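Local coordinates for receptor-type adenylate cyclase gresag 4.3 (Trypanosoma brucei, PDB 1FX4), which converts ATP into 3',5'-cyclic AMP and diphosphate in a magnesium-dependent reaction carried out by the catalytic domain, which this chain represents, of a probable membrane receptor, at residues Pro71-Gln79 and Ser185-Leu194; Arg135-Asp144 and Tyr157-Glu168. All coordinates share one frame; numbering follows the deposited sequence.

Overall arrangement
Contacts 1 and 2 lie on either side of the strand 134-141, in the central mixed sheet of the class III cyclase domain, with centres about 17 Å apart. In contact 2 this strand carries the helix 159-170 on one side; its other side reaches contact 1 through Ala78, whose CB lies 3.7 Å from Ile138 CD1, and through Ser185, packed on Thr140. Along the chain, contact 2 is nested within the loop that contact 1 closes. Contact 2 borders the magnesium site of Asp19 and Asp62: the Glu168 side chain comes within about 3 Å of that of Asp19, and the Arg135 side chain within about 6 Å of the ion. Contact 1 is remote from it.

Contact 1: residues Pro71-Gln79 and Ser185-Leu194; sequences PFAAVQLAQ and SLSGEDRNQL
Phe72 is the large bump of this contact, its ring surrounded by Leu186, Asp190, Gln193 and Leu194. With CG anti to the backbone N (chi1 -163°), the ring swings off the helix 71-87 toward the short helix 188-192. One face receives Asp190: CB sits 4.0 Å from the ring centroid in a CH-pi contact, and the carboxylate continues across the same face, its plane only 10° from that of the ring. Gln76 CG lies over the opposite face. The amide of Gln193 comes in obliquely, NE2 reaching 3.3 Å from Phe72 CZ.

Leu186 supplies the return bump. Its CD2 pushes into the notch between Pro71 and Phe72, 3.4 Å from Phe72 CA, and also meets the ring edge in plane. Further along, both methyls of Leu194 close on one branch of Val75, with Leu194 CD1 3.8 Å from Val75 CG1, while CD2 reaches Phe72 CE1. Leu216 of the strand 211-216 touches both Val75 and Leu194. At the other end Pro71 CG rests on Ser185 CB, whose hydroxyl is bonded to Ala181 O. Ser187 N-caps the short helix, accepting from Asp190 N. The contact packs helix 71-87 of the class III cyclase catalytic domain against the segment leading into strand 196-202, far from the magnesium site. The two segments are joined by apolar packing and ring-face contacts, so complementary shape rather than polar pairing sets how they fit.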
loop_
_atom_site.group_PDB
_atom_site.type_symbol
_atom_site.label_atom_id
_atom_site.label_comp_id
_atom_site.label_asym_id
_atom_site.label_seq_id
_atom_site.Cartn_x
_atom_site.Cartn_y
_atom_site.Cartn_z
ATOM N N PRO A 71 21.120 -1.956 -14.218
ATOM C CA PRO A 71 20.750 -0.539 -14.097
ATOM C C PRO A 71 20.158 -0.014 -15.403
ATOM O O PRO A 71 19.153 0.689 -15.400
ATOM C CB PRO A 71 22.088 0.141 -13.807
ATOM C CG PRO A 71 22.845 -0.924 -13.054
ATOM C CD PRO A 71 22.531 -2.171 -13.846
ATOM N N PHE A 72 20.757 -0.402 -16.525
ATOM C CA PHE A 72 20.280 0.060 -17.817
ATOM C C PHE A 72 18.885 -0.445 -18.182
ATOM O O PHE A 72 18.090 0.290 -18.770
ATOM C CB PHE A 72 21.273 -0.260 -18.938
ATOM C CG PHE A 72 21.025 0.535 -20.185
ATOM C CD1 PHE A 72 20.901 1.925 -20.122
ATOM C CD2 PHE A 72 20.887 -0.095 -21.412
ATOM C CE1 PHE A 72 20.636 2.672 -21.273
ATOM C CE2 PHE A 72 20.620 0.643 -22.560
ATOM C CZ PHE A 72 20.499 2.027 -22.489
ATOM N N ALA A 73 18.601 -1.701 -17.849
ATOM C CA ALA A 73 17.289 -2.283 -18.143
ATOM C C ALA A 73 16.223 -1.519 -17.348
ATOM O O ALA A 73 15.106 -1.296 -17.824
ATOM C CB ALA A 73 17.270 -3.752 -17.761
ATOM N N ALA A 74 16.591 -1.096 -16.145
ATOM C CA ALA A 74 15.666 -0.345 -15.292
ATOM C C ALA A 74 15.338 1.004 -15.907
ATOM O O ALA A 74 14.186 1.436 -15.918
ATOM C CB ALA A 74 16.260 -0.160 -13.922
ATOM N N VAL A 75 16.358 1.658 -16.447
ATOM C CA VAL A 75 16.190 2.959 -17.074
ATOM C C VAL A 75 15.386 2.845 -18.366
ATOM O O VAL A 75 14.520 3.681 -18.642
ATOM C CB VAL A 75 17.567 3.639 -17.299
ATOM C CG1 VAL A 75 17.407 4.932 -18.068
ATOM C CG2 VAL A 75 18.213 3.913 -15.962
ATOM N N GLN A 76 15.651 1.798 -19.147
ATOM C CA GLN A 76 14.910 1.568 -20.386
ATOM C C GLN A 76 13.440 1.348 -20.056
ATOM O O GLN A 76 12.556 1.861 -20.743
ATOM C CB GLN A 76 15.400 0.313 -21.104
ATOM C CG GLN A 76 16.749 0.419 -21.767
ATOM C CD GLN A 76 17.138 -0.906 -22.402
ATOM O OE1 GLN A 76 17.453 -1.873 -21.704
ATOM N NE2 GLN A 76 17.062 -0.975 -23.722
ATOM N N LEU A 77 13.186 0.556 -19.017
ATOM C CA LEU A 77 11.821 0.274 -18.615
ATOM C C LEU A 77 11.100 1.583 -18.265
ATOM O O LEU A 77 9.989 1.816 -18.728
ATOM C CB LEU A 77 11.779 -0.696 -17.432
ATOM C CG LEU A 77 10.386 -1.152 -16.950
ATOM C CD1 LEU A 77 10.484 -2.469 -16.180
ATOM C CD2 LEU A 77 9.737 -0.077 -16.066
ATOM N N ALA A 78 11.742 2.424 -17.462
ATOM C CA ALA A 78 11.139 3.695 -17.054
ATOM C C ALA A 78 10.854 4.607 -18.250
ATOM O O ALA A 78 9.812 5.260 -18.316
ATOM C CB ALA A 78 12.033 4.402 -16.051
ATOM N N GLN A 79 11.785 4.649 -19.197
ATOM C CA GLN A 79 11.609 5.480 -20.372
ATOM C C GLN A 79 10.471 4.954 -21.224
ATOM O O GLN A 79 9.620 5.715 -21.675
ATOM C CB GLN A 79 12.905 5.535 -21.184
ATOM C CG GLN A 79 12.752 6.269 -22.500
ATOM C CD GLN A 79 14.084 6.723 -23.033
ATOM O OE1 GLN A 79 14.523 6.279 -24.098
ATOM N NE2 GLN A 79 14.753 7.596 -22.286
ATOM N N SER A 185 25.620 4.240 -12.197
ATOM C CA SER A 185 25.700 2.779 -12.215
ATOM C C SER A 185 25.696 2.336 -13.664
ATOM O O SER A 185 26.098 1.220 -13.989
ATOM C CB SER A 185 24.510 2.147 -11.490
ATOM O OG SER A 185 24.644 2.297 -10.091
ATOM N N LEU A 186 25.162 3.195 -14.524
ATOM C CA LEU A 186 25.120 2.912 -15.948
ATOM C C LEU A 186 26.535 3.106 -16.465
ATOM O O LEU A 186 27.327 3.827 -15.864
ATOM C CB LEU A 186 24.212 3.914 -16.658
ATOM C CG LEU A 186 22.743 3.942 -16.271
ATOM C CD1 LEU A 186 22.094 5.182 -16.871
ATOM C CD2 LEU A 186 22.070 2.692 -16.772
ATOM N N SER A 187 26.860 2.450 -17.566
ATOM C CA SER A 187 28.177 2.613 -18.159
ATOM C C SER A 187 28.171 3.973 -18.859
ATOM O O SER A 187 27.107 4.549 -19.097
ATOM C CB SER A 187 28.433 1.500 -19.168
ATOM O OG SER A 187 27.461 1.531 -20.195
ATOM N N GLY A 188 29.353 4.496 -19.173
ATOM C CA GLY A 188 29.438 5.786 -19.841
ATOM C C GLY A 188 28.705 5.786 -21.165
ATOM O O GLY A 188 28.059 6.763 -21.534
ATOM N N GLU A 189 28.792 4.662 -21.865
ATOM C CA GLU A 189 28.150 4.461 -23.157
ATOM C C GLU A 189 26.625 4.502 -22.998
ATOM O O GLU A 189 25.923 5.125 -23.799
ATOM C CB GLU A 189 28.591 3.105 -23.698
ATOM C CG GLU A 189 28.199 2.763 -25.113
ATOM C CD GLU A 189 28.830 1.443 -25.547
ATOM O OE1 GLU A 189 28.091 0.543 -26.009
ATOM O OE2 GLU A 189 30.068 1.299 -25.398
ATOM N N ASP A 190 26.125 3.844 -21.952
ATOM C CA ASP A 190 24.693 3.815 -21.675
ATOM C C ASP A 190 24.161 5.215 -21.378
ATOM O O ASP A 190 23.098 5.595 -21.869
ATOM C CB ASP A 190 24.387 2.870 -20.508
ATOM C CG ASP A 190 24.571 1.395 -20.877
ATOM O OD1 ASP A 190 24.615 1.067 -22.088
ATOM O OD2 ASP A 190 24.669 0.560 -19.945
ATOM N N ARG A 191 24.923 5.993 -20.614
ATOM C CA ARG A 191 24.517 7.353 -20.267
ATOM C C ARG A 191 24.398 8.254 -21.493
ATOM O O ARG A 191 23.522 9.119 -21.559
ATOM C CB ARG A 191 25.492 7.968 -19.267
ATOM C CG ARG A 191 25.368 7.406 -17.869
ATOM C CD ARG A 191 26.104 8.280 -16.864
ATOM N NE ARG A 191 27.536 8.326 -17.136
ATOM C CZ ARG A 191 28.414 7.435 -16.691
ATOM N NH1 ARG A 191 28.018 6.420 -15.937
ATOM N NH2 ARG A 191 29.686 7.546 -17.023
ATOM N N ASN A 192 25.263 8.029 -22.477
ATOM C CA ASN A 192 25.253 8.829 -23.694
ATOM C C ASN A 192 24.092 8.490 -24.626
ATOM O O ASN A 192 23.787 9.251 -25.536
ATOM C CB ASN A 192 26.595 8.708 -24.415
ATOM C CG ASN A 192 27.747 9.247 -23.584
ATOM O OD1 ASN A 192 27.607 10.262 -22.881
ATOM N ND2 ASN A 192 28.891 8.564 -23.643
ATOM N N GLN A 193 23.445 7.349 -24.396
ATOM C CA GLN A 193 22.298 6.949 -25.209
ATOM C C GLN A 193 21.018 7.558 -24.648
ATOM O O GLN A 193 19.960 7.457 -25.255
ATOM C CB GLN A 193 22.152 5.428 -25.237
ATOM C CG GLN A 193 23.228 4.709 -26.039
ATOM C CD GLN A 193 23.015 3.210 -26.089
ATOM O OE1 GLN A 193 23.149 2.588 -27.144
ATOM N NE2 GLN A 193 22.691 2.616 -24.944
ATOM N N LEU A 194 21.134 8.203 -23.493
ATOM C CA LEU A 194 19.990 8.813 -22.815
ATOM C C LEU A 194 19.953 10.328 -22.876
ATOM O O LEU A 194 20.988 10.988 -22.990
ATOM C CB LEU A 194 20.001 8.418 -21.342
ATOM C CG LEU A 194 20.062 6.930 -21.006
ATOM C CD1 LEU A 194 20.369 6.781 -19.523
ATOM C CD2 LEU A 194 18.757 6.250 -21.375
#

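Contact 2: residues Arg135-Asp144 and Tyr157-Glu168; sequences RVGIHTGLCD and YGRTSNMAARTE
The His139 ring has Met163 CG over the centre of one face, 3.3 Å from the centroid and 10° off the normal, a close CH-pi contact; Met163 SD stands farther out above the same face. At the ring edge, ND1 gives a weak hydrogen bond to Thr160 O (3.3 Å). A chi1 of -179°, trans to the main-chain nitrogen, lays the imidazole along the helix toward Thr160 while CB packs on Ala164. The other flat group, the Arg135 guanidinium, meets Glu168 OE1 at its edge in a weak salt bridge; the position of OE1 is uncertain. Water 1 also lies in the guanidinium plane and accepts a weak bond from NH1. Arg135 NH1 has long, weak ion pairs with Asp19 and with Asp89 of the second subunit.

The strand 134-141 and the helix 159-170 run nearly antiparallel, their segment axes 6.2 Å apart at closest approach and 151° between directions. They are the first strand and the helix of a beta-alpha-beta crossover to the parallel strand 176-179, with the hairpin 144-147/154-157 inserted, in the class III cyclase domain. Gly137 lets the helix come in close, its CA 3.6 Å from Glu168 CA, with Thr167 CG2 alongside. Met163 O accepts from Thr167 OG1 and Thr167 N on opposite faces of its carbonyl plane.

At the helix start Thr160 OG1 donates to Leu142 O at 2.6 Å, from above the carbonyl plane, while its CG2 presses on Cys143 SG. Water 2 donates to Leu142 O and accepts from Thr160 N. Asp144 and Tyr157 form an antiparallel hydrogen-bonded pair, Tyr157 N reaching Asp144 O at 2.9 Å.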
loop_
_atom_site.group_PDB
_atom_site.type_symbol
_atom_site.label_atom_id
_atom_site.label_comp_id
_atom_site.label_asym_id
_atom_site.label_seq_id
_atom_site.Cartn_x
_atom_site.Cartn_y
_atom_site.Cartn_z
ATOM N N ARG A 135 4.650 8.686 -11.823
ATOM C CA ARG A 135 5.902 9.242 -11.333
ATOM C C ARG A 135 6.805 8.046 -11.118
ATOM O O ARG A 135 6.350 6.976 -10.699
ATOM C CB ARG A 135 5.712 10.029 -10.033
ATOM C CG ARG A 135 5.329 9.212 -8.853
ATOM C CD ARG A 135 5.309 10.081 -7.581
ATOM N NE ARG A 135 4.161 10.957 -7.547
ATOM C CZ ARG A 135 3.141 10.816 -6.705
ATOM N NH1 ARG A 135 3.125 9.831 -5.809
ATOM N NH2 ARG A 135 2.131 11.661 -6.768
ATOM N N VAL A 136 8.083 8.217 -11.430
ATOM C CA VAL A 136 9.033 7.124 -11.322
ATOM C C VAL A 136 10.317 7.571 -10.667
ATOM O O VAL A 136 10.863 8.619 -11.001
ATOM C CB VAL A 136 9.368 6.542 -12.735
ATOM C CG1 VAL A 136 10.352 5.385 -12.616
ATOM C CG2 VAL A 136 8.081 6.106 -13.444
ATOM N N GLY A 137 10.796 6.759 -9.735
ATOM C CA GLY A 137 12.039 7.052 -9.054
ATOM C C GLY A 137 12.908 5.825 -9.216
ATOM O O GLY A 137 12.413 4.712 -9.086
ATOM N N ILE A 138 14.200 6.036 -9.459
ATOM C CA ILE A 138 15.141 4.933 -9.665
ATOM C C ILE A 138 16.402 5.139 -8.835
ATOM O O ILE A 138 16.969 6.234 -8.816
ATOM C CB ILE A 138 15.583 4.850 -11.147
ATOM C CG1 ILE A 138 14.362 4.750 -12.075
ATOM C CG2 ILE A 138 16.550 3.673 -11.356
ATOM C CD1 ILE A 138 14.730 4.875 -13.571
ATOM N N HIS A 139 16.848 4.077 -8.169
ATOM C CA HIS A 139 18.061 4.144 -7.365
ATOM C C HIS A 139 18.770 2.812 -7.415
ATOM O O HIS A 139 18.117 1.770 -7.512
ATOM C CB HIS A 139 17.756 4.489 -5.906
ATOM C CG HIS A 139 18.987 4.591 -5.057
ATOM N ND1 HIS A 139 19.162 3.859 -3.900
ATOM C CD2 HIS A 139 20.122 5.310 -5.224
ATOM C CE1 HIS A 139 20.355 4.127 -3.394
ATOM N NE2 HIS A 139 20.954 5.005 -4.176
ATOM N N THR A 140 20.099 2.851 -7.335
ATOM C CA THR A 140 20.913 1.640 -7.369
ATOM C C THR A 140 21.789 1.565 -6.123
ATOM O O THR A 140 22.335 2.571 -5.673
ATOM C CB THR A 140 21.818 1.622 -8.612
ATOM O OG1 THR A 140 21.006 1.596 -9.789
ATOM C CG2 THR A 140 22.736 0.401 -8.603
ATOM N N GLY A 141 21.898 0.369 -5.551
ATOM C CA GLY A 141 22.727 0.192 -4.367
ATOM C C GLY A 141 22.619 -1.213 -3.812
ATOM O O GLY A 141 21.803 -2.014 -4.291
ATOM N N LEU A 142 23.478 -1.545 -2.849
ATOM C CA LEU A 142 23.418 -2.866 -2.232
ATOM C C LEU A 142 22.172 -2.888 -1.360
ATOM O O LEU A 142 21.862 -1.901 -0.695
ATOM C CB LEU A 142 24.657 -3.155 -1.372
ATOM C CG LEU A 142 25.991 -3.570 -2.010
ATOM C CD1 LEU A 142 25.772 -4.669 -3.023
ATOM C CD2 LEU A 142 26.660 -2.392 -2.659
ATOM N N CYS A 143 21.462 -4.013 -1.362
ATOM C CA CYS A 143 20.239 -4.157 -0.576
ATOM C C CYS A 143 20.288 -5.356 0.353
ATOM O O CYS A 143 21.039 -6.304 0.120
ATOM C CB CYS A 143 19.048 -4.444 -1.496
ATOM S SG CYS A 143 18.526 -3.146 -2.595
ATOM N N ASP A 144 19.447 -5.313 1.384
ATOM C CA ASP A 144 19.290 -6.462 2.263
ATOM C C ASP A 144 18.179 -7.209 1.535
ATOM O O ASP A 144 17.055 -6.711 1.411
ATOM C CB ASP A 144 18.839 -6.057 3.664
ATOM C CG ASP A 144 19.983 -5.504 4.507
ATOM O OD1 ASP A 144 21.158 -5.654 4.110
ATOM O OD2 ASP A 144 19.702 -4.933 5.581
ATOM N N TYR A 157 14.972 -4.626 1.358
ATOM C CA TYR A 157 14.855 -3.680 2.462
ATOM C C TYR A 157 16.169 -2.948 2.681
ATOM O O TYR A 157 17.198 -3.306 2.108
ATOM C CB TYR A 157 14.475 -4.426 3.743
ATOM C CG TYR A 157 13.087 -5.005 3.712
ATOM C CD1 TYR A 157 12.851 -6.289 3.208
ATOM C CD2 TYR A 157 12.001 -4.265 4.168
ATOM C CE1 TYR A 157 11.559 -6.816 3.156
ATOM C CE2 TYR A 157 10.703 -4.783 4.119
ATOM C CZ TYR A 157 10.494 -6.058 3.613
ATOM O OH TYR A 157 9.217 -6.566 3.561
ATOM N N GLY A 158 16.134 -1.935 3.537
ATOM C CA GLY A 158 17.339 -1.176 3.815
ATOM C C GLY A 158 17.284 0.212 3.223
ATOM O O GLY A 158 16.313 0.575 2.546
ATOM N N ARG A 159 18.335 0.987 3.465
ATOM C CA ARG A 159 18.407 2.356 2.976
ATOM C C ARG A 159 18.265 2.469 1.453
ATOM O O ARG A 159 17.706 3.439 0.961
ATOM C CB ARG A 159 19.697 3.041 3.461
ATOM C CG ARG A 159 19.785 3.198 4.985
ATOM C CD ARG A 159 20.932 4.120 5.424
ATOM N NE ARG A 159 22.214 3.755 4.825
ATOM C CZ ARG A 159 22.925 2.679 5.151
ATOM N NH1 ARG A 159 22.495 1.838 6.089
ATOM N NH2 ARG A 159 24.052 2.415 4.504
ATOM N N THR A 160 18.729 1.461 0.720
ATOM C CA THR A 160 18.649 1.470 -0.740
ATOM C C THR A 160 17.206 1.488 -1.217
ATOM O O THR A 160 16.839 2.266 -2.095
ATOM C CB THR A 160 19.380 0.257 -1.355
ATOM O OG1 THR A 160 20.787 0.416 -1.159
ATOM C CG2 THR A 160 19.103 0.149 -2.861
ATOM N N SER A 161 16.387 0.628 -0.623
ATOM C CA SER A 161 14.984 0.563 -0.977
ATOM C C SER A 161 14.298 1.865 -0.572
ATOM O O SER A 161 13.509 2.416 -1.337
ATOM C CB SER A 161 14.333 -0.634 -0.285
ATOM O OG SER A 161 12.962 -0.694 -0.588
ATOM N N ASN A 162 14.635 2.374 0.614
ATOM C CA ASN A 162 14.040 3.615 1.116
ATOM C C ASN A 162 14.447 4.809 0.255
ATOM O O ASN A 162 13.670 5.742 0.057
ATOM C CB ASN A 162 14.438 3.845 2.579
ATOM C CG ASN A 162 14.161 2.627 3.459
ATOM O OD1 ASN A 162 13.218 1.864 3.213
ATOM N ND2 ASN A 162 15.001 2.427 4.479
ATOM N N MET A 163 15.669 4.770 -0.268
ATOM C CA MET A 163 16.178 5.834 -1.123
ATOM C C MET A 163 15.399 5.852 -2.439
ATOM O O MET A 163 15.035 6.912 -2.944
ATOM C CB MET A 163 17.664 5.623 -1.405
ATOM C CG MET A 163 18.267 6.649 -2.327
ATOM S SD MET A 163 18.223 8.268 -1.569
ATOM C CE MET A 163 19.467 8.037 -0.275
ATOM N N ALA A 164 15.166 4.665 -2.998
ATOM C CA ALA A 164 14.421 4.550 -4.254
ATOM C C ALA A 164 12.997 5.067 -4.055
ATOM O O ALA A 164 12.459 5.788 -4.895
ATOM C CB ALA A 164 14.386 3.110 -4.715
ATOM N N ALA A 165 12.403 4.703 -2.921
ATOM C CA ALA A 165 11.041 5.108 -2.590
ATOM C C ALA A 165 10.923 6.617 -2.423
ATOM O O ALA A 165 9.995 7.234 -2.936
ATOM C CB ALA A 165 10.570 4.390 -1.335
ATOM N N ARG A 166 11.862 7.222 -1.706
ATOM C CA ARG A 166 11.795 8.661 -1.514
ATOM C C ARG A 166 12.100 9.439 -2.790
ATOM O O ARG A 166 11.590 10.534 -2.985
ATOM C CB ARG A 166 12.660 9.088 -0.325
ATOM C CG ARG A 166 12.003 8.637 0.981
ATOM C CD ARG A 166 12.900 8.791 2.176
ATOM N NE ARG A 166 14.198 8.151 1.971
ATOM C CZ ARG A 166 14.876 7.515 2.921
ATOM N NH1 ARG A 166 14.381 7.427 4.149
ATOM N NH2 ARG A 166 16.063 6.989 2.648
ATOM N N THR A 167 12.846 8.820 -3.701
ATOM C CA THR A 167 13.163 9.460 -4.977
ATOM C C THR A 167 11.869 9.516 -5.793
ATOM O O THR A 167 11.533 10.544 -6.382
ATOM C CB THR A 167 14.257 8.680 -5.726
ATOM O OG1 THR A 167 15.481 8.793 -4.995
ATOM C CG2 THR A 167 14.464 9.232 -7.132
ATOM N N GLU A 168 11.117 8.423 -5.772
ATOM C CA GLU A 168 9.845 8.371 -6.473
ATOM C C GLU A 168 8.884 9.382 -5.851
ATOM O O GLU A 168 8.163 10.088 -6.562
ATOM C CB GLU A 168 9.230 6.971 -6.371
ATOM C CG GLU A 168 7.798 6.850 -6.916
ATOM C CD GLU A 168 6.720 7.149 -5.878
ATOM O OE1 GLU A 168 5.627 7.560 -6.269
ATOM O OE2 GLU A 168 6.942 6.972 -4.672
HETATM O O HOH W 1 3.860 7.805 -4.200
HETATM O O HOH W 2 19.769 -1.376 1.318
#